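Local structure of putative uncharacterized protein tcp24 (Actinoplanes teichomyceticus, 4Q38) at residues 123-127 and 171-177; 284-290 and 327-331. The protein transfers long aliphatic acyl groups from acyl-CoA to the amino sugar of teicoplanin-type glycopeptide antibiotics. All coordinates share one frame. Residue numbers count along the deposited sequence, not the author numbering.

Contact 1 of 2, residues 123-127 and 171-177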
ATOM      1  N   ARG A 123      17.200   3.281  -3.521  1.00 28.57           N
ATOM      2  CA  ARG A 123      16.175   3.687  -2.544  1.00 28.31           C
ATOM      3  C   ARG A 123      14.841   4.023  -3.210  1.00 27.74           C
ATOM      4  O   ARG A 123      13.785   3.712  -2.670  1.00 27.82           O
ATOM      5  CB  ARG A 123      16.655   4.888  -1.718  1.00 28.04           C
ATOM      6  CG  ARG A 123      17.787   4.557  -0.750  1.00 26.99           C
ATOM      7  CD  ARG A 123      18.131   5.752   0.130  1.00 28.80           C
ATOM      8  NE  ARG A 123      18.961   6.766  -0.532  1.00 28.08           N
ATOM      9  CZ  ARG A 123      18.565   8.010  -0.794  1.00 29.28           C
ATOM     10  NH1 ARG A 123      17.326   8.419  -0.483  1.00 26.93           N
ATOM     11  NH2 ARG A 123      19.413   8.857  -1.366  1.00 28.30           N
ATOM     12  N   TYR A 124      14.891   4.662  -4.375  1.00 26.35           N
ATOM     13  CA  TYR A 124      13.670   5.061  -5.064  1.00 25.41           C
ATOM     14  C   TYR A 124      13.226   4.068  -6.147  1.00 24.38           C
ATOM     15  O   TYR A 124      12.343   4.375  -6.943  1.00 24.77           O
ATOM     16  CB  TYR A 124      13.821   6.471  -5.650  1.00 25.66           C
ATOM     17  CG  TYR A 124      13.852   7.595  -4.631  1.00 25.46           C
ATOM     18  CD1 TYR A 124      12.786   7.799  -3.746  1.00 25.67           C
ATOM     19  CD2 TYR A 124      14.928   8.484  -4.580  1.00 26.37           C
ATOM     20  CE1 TYR A 124      12.798   8.839  -2.834  1.00 26.34           C
ATOM     21  CE2 TYR A 124      14.954   9.536  -3.668  1.00 27.35           C
ATOM     22  CZ  TYR A 124      13.890   9.708  -2.794  1.00 28.28           C
ATOM     23  OH  TYR A 124      13.905  10.749  -1.887  1.00 28.94           O
ATOM     24  N   PHE A 125      13.819   2.876  -6.164  1.00 23.60           N
ATOM     25  CA  PHE A 125      13.547   1.900  -7.228  1.00 24.47           C
ATOM     26  C   PHE A 125      12.054   1.719  -7.523  1.00 23.49           C
ATOM     27  O   PHE A 125      11.621   1.791  -8.663  1.00 23.30           O
ATOM     28  CB  PHE A 125      14.191   0.540  -6.918  1.00 24.15           C
ATOM     29  CG  PHE A 125      13.922  -0.510  -7.966  1.00 25.47           C
ATOM     30  CD1 PHE A 125      14.641  -0.520  -9.169  1.00 25.89           C
ATOM     31  CD2 PHE A 125      12.944  -1.483  -7.765  1.00 25.41           C
ATOM     32  CE1 PHE A 125      14.381  -1.478 -10.143  1.00 26.28           C
ATOM     33  CE2 PHE A 125      12.683  -2.446  -8.734  1.00 26.22           C
ATOM     34  CZ  PHE A 125      13.409  -2.447  -9.924  1.00 26.39           C
ATOM     35  N   HIS A 126      11.276   1.468  -6.484  1.00 23.80           N
ATOM     36  CA  HIS A 126       9.854   1.161  -6.659  1.00 24.15           C
ATOM     37  C   HIS A 126       9.011   2.361  -6.958  1.00 23.86           C
ATOM     38  O   HIS A 126       7.883   2.242  -7.445  1.00 24.46           O
ATOM     39  CB  HIS A 126       9.359   0.383  -5.449  1.00 22.84           C
ATOM     40  CG  HIS A 126       9.977  -0.981  -5.358  1.00 22.64           C
ATOM     41  ND1 HIS A 126       9.698  -1.954  -6.248  1.00 22.96           N
ATOM     42  CD2 HIS A 126      10.923  -1.507  -4.480  1.00 21.73           C
ATOM     43  CE1 HIS A 126      10.422  -3.054  -5.949  1.00 22.57           C
ATOM     44  NE2 HIS A 126      11.163  -2.783  -4.865  1.00 23.02           N
ATOM     45  N   VAL A 127       9.545   3.546  -6.690  1.00 23.73           N
ATOM     46  CA  VAL A 127       8.925   4.760  -7.218  1.00 22.42           C
ATOM     47  C   VAL A 127       9.049   4.787  -8.751  1.00 23.20           C
ATOM     48  O   VAL A 127       8.082   5.140  -9.460  1.00 23.23           O
ATOM     49  CB  VAL A 127       9.543   6.029  -6.593  1.00 23.05           C
ATOM     50  CG1 VAL A 127       8.926   7.285  -7.199  1.00 23.21           C
ATOM     51  CG2 VAL A 127       9.353   6.017  -5.085  1.00 22.99           C
ATOM     52  N   GLN A 171      15.491   9.024   5.506  1.00 32.72           N
ATOM     53  CA  GLN A 171      15.891   9.431   4.158  1.00 32.55           C
ATOM     54  C   GLN A 171      14.848   8.982   3.134  1.00 32.31           C
ATOM     55  O   GLN A 171      13.930   8.238   3.474  1.00 31.54           O
ATOM     56  CB  GLN A 171      17.297   8.918   3.800  1.00 33.35           C
ATOM     57  CG  GLN A 171      17.387   7.442   3.441  1.00 34.32           C
ATOM     58  CD  GLN A 171      17.227   6.538   4.644  1.00 36.58           C
ATOM     59  OE1 GLN A 171      16.188   5.911   4.823  1.00 36.79           O
ATOM     60  NE2 GLN A 171      18.258   6.473   5.482  1.00 36.02           N
ATOM     61  N   GLY A 172      14.996   9.444   1.893  1.00 30.15           N
ATOM     62  CA  GLY A 172      14.030   9.173   0.838  1.00 28.27           C
ATOM     63  C   GLY A 172      13.963   7.718   0.433  1.00 27.25           C
ATOM     64  O   GLY A 172      14.977   7.020   0.414  1.00 26.37           O
ATOM     65  N   GLY A 173      12.759   7.259   0.098  1.00 27.28           N
ATOM     66  CA  GLY A 173      12.551   5.871  -0.315  1.00 26.16           C
ATOM     67  C   GLY A 173      11.066   5.550  -0.385  1.00 26.96           C
ATOM     68  O   GLY A 173      10.221   6.424  -0.161  1.00 25.60           O
ATOM     69  N   MET A 174      10.757   4.305  -0.721  1.00 25.58           N
ATOM     70  CA  MET A 174       9.374   3.814  -0.724  1.00 25.69           C
ATOM     71  C   MET A 174       9.487   2.298  -0.736  1.00 25.06           C
ATOM     72  O   MET A 174       9.779   1.693  -1.772  1.00 25.28           O
ATOM     73  CB  MET A 174       8.584   4.338  -1.941  1.00 25.02           C
ATOM     74  CG  MET A 174       7.062   4.356  -1.771  1.00 25.26           C
ATOM     75  SD  MET A 174       6.305   2.711  -1.663  1.00 25.94           S
ATOM     76  CE  MET A 174       6.537   2.112  -3.333  1.00 24.78           C
ATOM     77  N   ASN A 175       9.285   1.690   0.431  1.00 24.85           N
ATOM     78  CA  ASN A 175       9.438   0.252   0.568  1.00 26.12           C
ATOM     79  C   ASN A 175       8.117  -0.506   0.826  1.00 25.94           C
ATOM     80  O   ASN A 175       8.127  -1.601   1.385  1.00 26.46           O
ATOM     81  CB  ASN A 175      10.492  -0.085   1.637  1.00 26.85           C
ATOM     82  CG  ASN A 175      10.028   0.257   3.042  1.00 26.75           C
ATOM     83  OD1 ASN A 175       9.245   1.171   3.237  1.00 27.57           O
ATOM     84  ND2 ASN A 175      10.522  -0.479   4.024  1.00 26.80           N
ATOM     85  N   MET A 176       7.006   0.082   0.395  1.00 26.37           N
ATOM     86  CA  MET A 176       5.685  -0.551   0.451  1.00 26.42           C
ATOM     87  C   MET A 176       5.224  -0.995  -0.947  1.00 25.86           C
ATOM     88  O   MET A 176       4.034  -0.941  -1.268  1.00 23.77           O
ATOM     89  CB  MET A 176       4.664   0.412   1.081  1.00 28.84           C
ATOM     90  CG  MET A 176       4.838   0.638   2.581  1.00 31.98           C
ATOM     91  SD  MET A 176       4.514  -0.876   3.512  1.00 37.09           S
ATOM     92  CE  MET A 176       2.744  -1.012   3.304  1.00 35.98           C
ATOM     93  N   GLN A 177       6.174  -1.450  -1.766  1.00 25.52           N
ATOM     94  CA  GLN A 177       5.886  -1.883  -3.135  1.00 26.27           C
ATOM     95  C   GLN A 177       4.887  -3.041  -3.255  1.00 25.41           C
ATOM     96  O   GLN A 177       4.232  -3.162  -4.282  1.00 24.57           O
ATOM     97  CB  GLN A 177       7.168  -2.213  -3.921  1.00 25.70           C
ATOM     98  CG  GLN A 177       7.985  -3.389  -3.393  1.00 26.53           C
ATOM     99  CD  GLN A 177       8.916  -3.012  -2.257  1.00 26.18           C
ATOM    100  OE1 GLN A 177       8.860  -1.902  -1.730  1.00 26.40           O
ATOM    101  NE2 GLN A 177       9.785  -3.934  -1.880  1.00 27.10           N
TER
HETATM  102  O   HOH W   1      11.503   2.596  -3.813  1.00 23.63           O
HETATM  103  O   HOH W   2      13.059   2.322  -0.480  1.00 28.38           O
HETATM  104  O   HOH W   3      16.932  11.042   0.725  1.00 29.70           O
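At R123 the guanidinium reaches across to the loop 171-177 and donates from NH1 to G172 O (2.9 Å, N-H...O angle 157°), an in-plane approach at the edge of the group. R123 O, meanwhile, faces G173, whose CA comes within 3.4 Å of it, a CA-H...O contact. The same carbonyl accepts from two waters: one (2.8 Å from R123 O) also donates to M174 O and accepts from H126 N, while the other (2.7 Å from R123 O) accepts from M174 N. Backbone joins backbone here largely through solvent. Y124, between helices 119-123 and 125-143, lays its ring beside the two glycines; Y124 OH lies 3.2 Å from G172 CA and bonds to E72. An ideal CB on G172 would sit 1.7 Å from Y124 OH, so this backbone position leaves no room for a CB beside the tyrosine hydroxyl. H126 points toward the loop, and Q177 CG stands 3.4 Å from its ring centroid, 4° off the normal, a CH-pi contact; H126 NE2 and Q177 NE2 instead bond to the carbonyls of P112 and G111. V127 closes the row, its CG2 3.6 Å from M174 CB. This is buried helix-to-loop packing in the helical N-terminal domain: the start of helix 125-143 meets the connection between helices 157-169 and 177-184, whose M176 touches the bound decanoyl-glucosamine.

Contact 2 of 2, residues 284-290 and 327-331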
ATOM      1  N   PRO A 284      -4.625 -14.380  24.611  1.00 48.03           N
ATOM      2  CA  PRO A 284      -4.008 -13.204  25.229  1.00 47.58           C
ATOM      3  C   PRO A 284      -2.495 -13.150  25.000  1.00 47.54           C
ATOM      4  O   PRO A 284      -1.930 -12.060  24.894  1.00 48.00           O
ATOM      5  CB  PRO A 284      -4.310 -13.380  26.726  1.00 47.20           C
ATOM      6  CG  PRO A 284      -5.388 -14.408  26.800  1.00 47.95           C
ATOM      7  CD  PRO A 284      -5.205 -15.293  25.613  1.00 47.13           C
ATOM      8  N   GLY A 285      -1.858 -14.317  24.915  1.00 46.07           N
ATOM      9  CA  GLY A 285      -0.410 -14.398  24.735  1.00 47.74           C
ATOM     10  C   GLY A 285       0.069 -14.204  23.306  1.00 48.26           C
ATOM     11  O   GLY A 285       1.272 -14.099  23.065  1.00 49.99           O
ATOM     12  N   ASN A 286      -0.866 -14.152  22.359  1.00 47.94           N
ATOM     13  CA  ASN A 286      -0.525 -13.974  20.950  1.00 48.36           C
ATOM     14  C   ASN A 286      -0.061 -12.543  20.651  1.00 48.28           C
ATOM     15  O   ASN A 286      -0.838 -11.594  20.745  1.00 44.31           O
ATOM     16  CB  ASN A 286      -1.711 -14.374  20.068  1.00 51.00           C
ATOM     17  CG  ASN A 286      -1.341 -14.476  18.598  1.00 53.58           C
ATOM     18  OD1 ASN A 286      -1.259 -15.570  18.044  1.00 58.37           O
ATOM     19  ND2 ASN A 286      -1.114 -13.339  17.965  1.00 52.39           N
ATOM     20  N   ALA A 287       1.212 -12.402  20.295  1.00 47.22           N
ATOM     21  CA  ALA A 287       1.829 -11.088  20.108  1.00 46.97           C
ATOM     22  C   ALA A 287       1.896 -10.620  18.644  1.00 48.88           C
ATOM     23  O   ALA A 287       2.534  -9.606  18.347  1.00 47.01           O
ATOM     24  CB  ALA A 287       3.221 -11.071  20.733  1.00 47.72           C
ATOM     25  N   ASP A 288       1.225 -11.346  17.744  1.00 49.82           N
ATOM     26  CA  ASP A 288       1.288 -11.072  16.299  1.00 51.23           C
ATOM     27  C   ASP A 288       0.792  -9.682  15.883  1.00 48.92           C
ATOM     28  O   ASP A 288       1.244  -9.148  14.872  1.00 50.40           O
ATOM     29  CB  ASP A 288       0.526 -12.138  15.495  1.00 54.55           C
ATOM     30  CG  ASP A 288       1.140 -13.525  15.617  1.00 57.50           C
ATOM     31  OD1 ASP A 288       2.197 -13.674  16.269  1.00 58.30           O
ATOM     32  OD2 ASP A 288       0.553 -14.477  15.056  1.00 58.66           O
ATOM     33  N   GLY A 289      -0.129  -9.107  16.657  1.00 44.38           N
ATOM     34  CA  GLY A 289      -0.755  -7.830  16.304  1.00 39.52           C
ATOM     35  C   GLY A 289      -0.049  -6.593  16.823  1.00 36.87           C
ATOM     36  O   GLY A 289      -0.395  -5.472  16.447  1.00 35.37           O
ATOM     37  N   ASP A 290       0.941  -6.790  17.685  1.00 35.28           N
ATOM     38  CA  ASP A 290       1.704  -5.689  18.250  1.00 35.27           C
ATOM     39  C   ASP A 290       2.450  -4.855  17.198  1.00 35.19           C
ATOM     40  O   ASP A 290       2.428  -3.626  17.244  1.00 32.64           O
ATOM     41  CB  ASP A 290       2.687  -6.212  19.302  1.00 36.00           C
ATOM     42  CG  ASP A 290       1.993  -6.693  20.576  1.00 38.22           C
ATOM     43  OD1 ASP A 290       0.767  -6.500  20.730  1.00 37.48           O
ATOM     44  OD2 ASP A 290       2.685  -7.266  21.437  1.00 39.61           O
ATOM     45  N   HIS A 327      -1.228  -7.592  24.990  1.00 39.83           N
ATOM     46  CA  HIS A 327      -0.995  -7.628  23.539  1.00 39.23           C
ATOM     47  C   HIS A 327      -2.162  -7.136  22.728  1.00 38.41           C
ATOM     48  O   HIS A 327      -3.326  -7.317  23.111  1.00 36.67           O
ATOM     49  CB  HIS A 327      -0.600  -9.032  23.080  1.00 40.96           C
ATOM     50  CG  HIS A 327       0.678  -9.542  23.710  1.00 44.28           C
ATOM     51  ND1 HIS A 327       0.709 -10.630  24.508  1.00 46.42           N
ATOM     52  CD2 HIS A 327       1.982  -9.061  23.652  1.00 44.29           C
ATOM     53  CE1 HIS A 327       1.972 -10.838  24.934  1.00 47.13           C
ATOM     54  NE2 HIS A 327       2.750  -9.876  24.414  1.00 46.16           N
ATOM     55  N   TRP A 328      -1.840  -6.513  21.596  1.00 35.83           N
ATOM     56  CA  TRP A 328      -2.826  -6.006  20.644  1.00 34.07           C
ATOM     57  C   TRP A 328      -3.041  -7.012  19.550  1.00 34.63           C
ATOM     58  O   TRP A 328      -2.105  -7.705  19.151  1.00 34.10           O
ATOM     59  CB  TRP A 328      -2.353  -4.687  20.055  1.00 32.72           C
ATOM     60  CG  TRP A 328      -2.272  -3.544  21.046  1.00 32.56           C
ATOM     61  CD1 TRP A 328      -1.127  -2.979  21.608  1.00 32.23           C
ATOM     62  CD2 TRP A 328      -3.390  -2.779  21.612  1.00 32.49           C
ATOM     63  NE1 TRP A 328      -1.454  -1.943  22.454  1.00 32.34           N
ATOM     64  CE2 TRP A 328      -2.796  -1.776  22.503  1.00 32.48           C
ATOM     65  CE3 TRP A 328      -4.777  -2.820  21.471  1.00 32.52           C
ATOM     66  CZ2 TRP A 328      -3.576  -0.866  23.211  1.00 32.95           C
ATOM     67  CZ3 TRP A 328      -5.550  -1.906  22.195  1.00 32.60           C
ATOM     68  CH2 TRP A 328      -4.963  -0.949  23.042  1.00 32.16           C
ATOM     69  N   HIS A 329      -4.274  -7.099  19.046  1.00 33.35           N
ATOM     70  CA  HIS A 329      -4.619  -8.102  18.043  1.00 32.54           C
ATOM     71  C   HIS A 329      -5.322  -7.516  16.862  1.00 33.30           C
ATOM     72  O   HIS A 329      -6.239  -6.699  17.008  1.00 30.94           O
ATOM     73  CB  HIS A 329      -5.500  -9.194  18.648  1.00 34.17           C
ATOM     74  CG  HIS A 329      -5.000  -9.718  19.972  1.00 34.79           C
ATOM     75  ND1 HIS A 329      -3.795 -10.309  20.109  1.00 35.02           N
ATOM     76  CD2 HIS A 329      -5.585  -9.713  21.241  1.00 35.98           C
ATOM     77  CE1 HIS A 329      -3.611 -10.661  21.400  1.00 36.36           C
ATOM     78  NE2 HIS A 329      -4.708 -10.297  22.091  1.00 36.19           N
ATOM     79  N   MET A 330      -4.906  -7.942  15.672  1.00 32.97           N
ATOM     80  CA  MET A 330      -5.661  -7.653  14.461  1.00 34.89           C
ATOM     81  C   MET A 330      -6.976  -8.408  14.538  1.00 33.54           C
ATOM     82  O   MET A 330      -6.993  -9.591  14.869  1.00 34.71           O
ATOM     83  CB  MET A 330      -4.897  -8.112  13.220  1.00 37.51           C
ATOM     84  CG  MET A 330      -5.563  -7.707  11.911  1.00 41.44           C
ATOM     85  SD  MET A 330      -4.769  -8.421  10.452  1.00 48.18           S
ATOM     86  CE  MET A 330      -5.401 -10.100  10.509  1.00 43.40           C
ATOM     87  N   ARG A 331      -8.079  -7.733  14.248  1.00 30.88           N
ATOM     88  CA  ARG A 331      -9.364  -8.428  14.210  1.00 30.03           C
ATOM     89  C   ARG A 331      -9.979  -8.258  12.832  1.00 30.26           C
ATOM     90  O   ARG A 331      -9.657  -7.308  12.114  1.00 27.59           O
ATOM     91  CB  ARG A 331     -10.311  -7.934  15.311  1.00 29.26           C
ATOM     92  CG  ARG A 331      -9.795  -8.127  16.742  1.00 29.81           C
ATOM     93  CD  ARG A 331      -9.597  -9.590  17.136  1.00 29.45           C
ATOM     94  NE  ARG A 331     -10.814 -10.398  17.023  1.00 30.70           N
ATOM     95  CZ  ARG A 331     -11.749 -10.504  17.968  1.00 29.28           C
ATOM     96  NH1 ARG A 331     -11.631  -9.854  19.120  1.00 29.15           N
ATOM     97  NH2 ARG A 331     -12.812 -11.259  17.751  1.00 30.14           N
TER
HETATM   98  O   HOH W   4      -2.836  -9.608  26.206  1.00 40.83           O
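H327 lays one face of its imidazole against the methyl of A287: CB lies 4.0 Å from the ring centroid and 22° off the normal, a CH-pi contact. At the ring edge H327 ND1 donates to P284 O (3.0 Å, 166°), and a water bridges P284 O and H327 N, 2.9 Å from each, so one carbonyl holds both side chain and backbone. On the ring's other edge H327 CD2 is 2.9 Å from D290 OD2, while D290 OD1 accepts from W328 N (2.7 Å, 165°). A type I turn, A287 to D290, brings G289 against the opposing backbone, with G289 CA 3.2 Å from W328 O; an ideal CB would clash there at 2.3 Å. H329 CE1 approaches N286 O at 3.0 Å, near the ring plane. The contact joins two loops of the GNAT-like C-terminal domain, one leading into helix 290-298 and the other into strand 331-336 of the mixed sheet; the side chain of M330 lies about 7 Å from bound coenzyme A.

How the contacts relate
Contact 1 is a buried junction in the helical N-terminal domain, and contact 2 a partly exposed one in the GNAT-like C-terminal domain; their centres lie 29 Å apart and their nearest atoms about 13 Å, without touching. In both, loop meets the approach to a helix, but only contact 2 also leads into a strand of the sheet. Seven of nine touching residues are buried in contact 1, where V127 and M174 add apolar packing and water links backbone groups; in contact 2 three of ten are buried, and aspartate and histidine polar groups dominate. Each uses a glycine where a CB would clash, and each has a methionine near bound ligand.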